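Tapirin (Caldicellulosiruptor hydrothermalis, PDB 6N2C) probably binds cellulose through its C-terminal beta-helix domain, helping the thermophilic bacterium adhere to plant biomass, and carries a zinc ion. Local coordinates at residues V375-L381 with K393-T399. Residues are numbered along the deposited sequence; the frame is centred on the assembly and turned at random.
Sequences VLYCNNL and KIVCSGT
Tyr377 and Val395 lie side by side on neighbouring coils of a parallel beta-helix, their side chains leaving the same face of strands 375-378 and 393-396. The ring's CD2 rests 3.7 Å from Val395 CB, while Tyr377 CE2 meets Val395 CG2; a branched valine suits this place because its CB and two methyls spread along the CD2-CE2 side of the ring, approaching obliquely, and Tyr356 of the preceding coil meets the ring too. Lys393 lies beside Val375, its CB 4.1 Å from Val375 CG1; with CG anti to the backbone N (chi1 -178°), its long extended chain suits it to carry a charged NZ out to a water shared with Tyr377 OH and to a salt bridge with Glu418. The other face carries Leu376, Cys378, Ile394 and Cys396, all buried, as befits the beta-helix interior; Leu381, after the turn, brings CD2 4.2 Å from Ile394 CG2. In-register backbone bonds such as Val395 N to Leu376 O (2.8 Å) join the coils. At the corner, Asn380 extends this pairing with its amide: OD1 accepts Thr399 N at 2.9 Å, in the carbonyl plane, while ND2 bonds Asn359 OD1 one coil back. A leucine here would probably leave Thr399 N and Asn359 OD1 without this mate, cutting a side-chain link across three coils. A water donates to Asn380 OD1 at 2.6 Å and also bonds Thr399 OG1.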
loop_
_atom_site.group_PDB
_atom_site.type_symbol
_atom_site.label_atom_id
_atom_site.label_comp_id
_atom_site.label_asym_id
_atom_site.label_seq_id
_atom_site.Cartn_x
_atom_site.Cartn_y
_atom_site.Cartn_z
ATOM N N VAL A 375 -16.012 4.010 -20.847
ATOM C CA VAL A 375 -16.477 2.778 -21.346
ATOM C C VAL A 375 -16.302 1.691 -20.281
ATOM O O VAL A 375 -15.205 1.565 -19.726
ATOM C CB VAL A 375 -15.725 2.398 -22.629
ATOM C CG1 VAL A 375 -16.274 1.123 -23.206
ATOM C CG2 VAL A 375 -15.797 3.537 -23.633
ATOM N N LEU A 376 -17.334 0.904 -20.028
ATOM C CA LEU A 376 -17.300 -0.202 -19.095
ATOM C C LEU A 376 -17.500 -1.520 -19.843
ATOM O O LEU A 376 -18.465 -1.665 -20.636
ATOM C CB LEU A 376 -18.337 -0.028 -17.997
ATOM C CG LEU A 376 -18.095 1.284 -17.219
ATOM C CD1 LEU A 376 -18.983 2.381 -17.748
ATOM C CD2 LEU A 376 -18.285 1.136 -15.736
ATOM N N TYR A 377 -16.604 -2.476 -19.603
ATOM C CA TYR A 377 -16.676 -3.797 -20.161
ATOM C C TYR A 377 -16.919 -4.801 -19.008
ATOM O O TYR A 377 -16.175 -4.786 -18.031
ATOM C CB TYR A 377 -15.330 -4.192 -20.858
ATOM C CG TYR A 377 -14.917 -3.365 -21.986
ATOM C CD1 TYR A 377 -14.242 -2.195 -21.833
ATOM C CD2 TYR A 377 -15.241 -3.770 -23.275
ATOM C CE1 TYR A 377 -13.881 -1.402 -22.889
ATOM C CE2 TYR A 377 -14.877 -3.014 -24.350
ATOM C CZ TYR A 377 -14.193 -1.856 -24.182
ATOM O OH TYR A 377 -13.865 -1.090 -25.276
ATOM N N CYS A 378 -17.933 -5.642 -19.143
ATOM C CA CYS A 378 -18.196 -6.709 -18.215
ATOM C C CYS A 378 -18.665 -8.005 -18.862
ATOM O O CYS A 378 -19.226 -8.013 -19.988
ATOM C CB CYS A 378 -19.135 -6.259 -17.063
ATOM S SG CYS A 378 -20.788 -5.863 -17.682
ATOM N N ASN A 379 -18.491 -9.108 -18.124
ATOM C CA ASN A 379 -19.115 -10.353 -18.504
ATOM C C ASN A 379 -20.587 -10.384 -18.062
ATOM O O ASN A 379 -21.494 -10.537 -18.894
ATOM C CB ASN A 379 -18.343 -11.540 -17.962
ATOM C CG ASN A 379 -19.132 -12.871 -18.168
ATOM O OD1 ASN A 379 -19.799 -13.053 -19.195
ATOM N ND2 ASN A 379 -18.981 -13.806 -17.241
ATOM N N ASN A 380 -20.855 -10.142 -16.770
ATOM C CA ASN A 380 -22.210 -10.062 -16.315
ATOM C C ASN A 380 -22.440 -8.710 -15.690
ATOM O O ASN A 380 -21.579 -8.209 -14.952
ATOM C CB ASN A 380 -22.532 -11.178 -15.339
ATOM C CG ASN A 380 -22.511 -12.548 -15.983
ATOM O OD1 ASN A 380 -23.046 -12.775 -17.080
ATOM N ND2 ASN A 380 -21.917 -13.513 -15.259
ATOM N N LEU A 381 -23.616 -8.138 -15.966
ATOM C CA LEU A 381 -24.072 -6.863 -15.405
ATOM C C LEU A 381 -25.328 -7.117 -14.606
ATOM O O LEU A 381 -26.286 -7.665 -15.164
ATOM C CB LEU A 381 -24.414 -5.913 -16.481
ATOM C CG LEU A 381 -24.971 -4.512 -16.086
ATOM C CD1 LEU A 381 -23.961 -3.806 -15.242
ATOM C CD2 LEU A 381 -25.269 -3.659 -17.269
ATOM N N LYS A 393 -20.444 4.146 -22.659
ATOM C CA LYS A 393 -20.784 2.855 -23.258
ATOM C C LYS A 393 -20.604 1.729 -22.276
ATOM O O LYS A 393 -19.688 1.745 -21.458
ATOM C CB LYS A 393 -19.919 2.567 -24.516
ATOM C CG LYS A 393 -20.201 1.275 -25.267
ATOM C CD LYS A 393 -19.281 1.095 -26.472
ATOM C CE LYS A 393 -19.764 -0.013 -27.375
ATOM N NZ LYS A 393 -18.782 -0.233 -28.502
ATOM N N ILE A 394 -21.505 0.748 -22.341
ATOM C CA ILE A 394 -21.327 -0.496 -21.598
ATOM C C ILE A 394 -21.322 -1.610 -22.630
ATOM O O ILE A 394 -22.181 -1.682 -23.523
ATOM C CB ILE A 394 -22.419 -0.706 -20.564
ATOM C CG1 ILE A 394 -22.481 0.472 -19.579
ATOM C CG2 ILE A 394 -22.348 -2.066 -19.881
ATOM C CD1 ILE A 394 -23.649 0.430 -18.597
ATOM N N VAL A 395 -20.399 -2.529 -22.446
ATOM C CA VAL A 395 -20.291 -3.748 -23.220
ATOM C C VAL A 395 -20.516 -4.880 -22.282
ATOM O O VAL A 395 -19.786 -5.011 -21.317
ATOM C CB VAL A 395 -18.881 -3.835 -23.870
ATOM C CG1 VAL A 395 -18.694 -5.163 -24.580
ATOM C CG2 VAL A 395 -18.726 -2.714 -24.863
ATOM N N CYS A 396 -21.481 -5.761 -22.531
ATOM C CA CYS A 396 -21.719 -6.862 -21.656
ATOM C C CYS A 396 -21.670 -8.138 -22.551
ATOM O O CYS A 396 -22.551 -8.321 -23.397
ATOM C CB CYS A 396 -23.077 -6.762 -20.939
ATOM S SG CYS A 396 -23.450 -8.195 -19.939
ATOM N N SER A 397 -20.692 -9.036 -22.351
ATOM C CA SER A 397 -20.591 -10.268 -23.163
ATOM C C SER A 397 -21.384 -11.406 -22.631
ATOM O O SER A 397 -21.572 -12.408 -23.345
ATOM C CB SER A 397 -19.128 -10.670 -23.206
ATOM O OG SER A 397 -18.682 -10.877 -21.850
ATOM N N GLY A 398 -21.884 -11.339 -21.363
ATOM C CA GLY A 398 -22.567 -12.440 -20.730
ATOM C C GLY A 398 -24.042 -12.141 -20.607
ATOM O O GLY A 398 -24.708 -11.990 -21.608
ATOM N N THR A 399 -24.540 -11.963 -19.380
ATOM C CA THR A 399 -25.966 -11.752 -19.170
ATOM C C THR A 399 -26.130 -10.451 -18.378
ATOM O O THR A 399 -25.358 -10.151 -17.424
ATOM C CB THR A 399 -26.463 -12.955 -18.362
ATOM O OG1 THR A 399 -26.298 -14.146 -19.175
ATOM C CG2 THR A 399 -27.891 -12.792 -17.963
HETATM O O HOH W 1 -16.101 -0.922 -27.591
HETATM O O HOH W 2 -23.643 -15.042 -18.302
#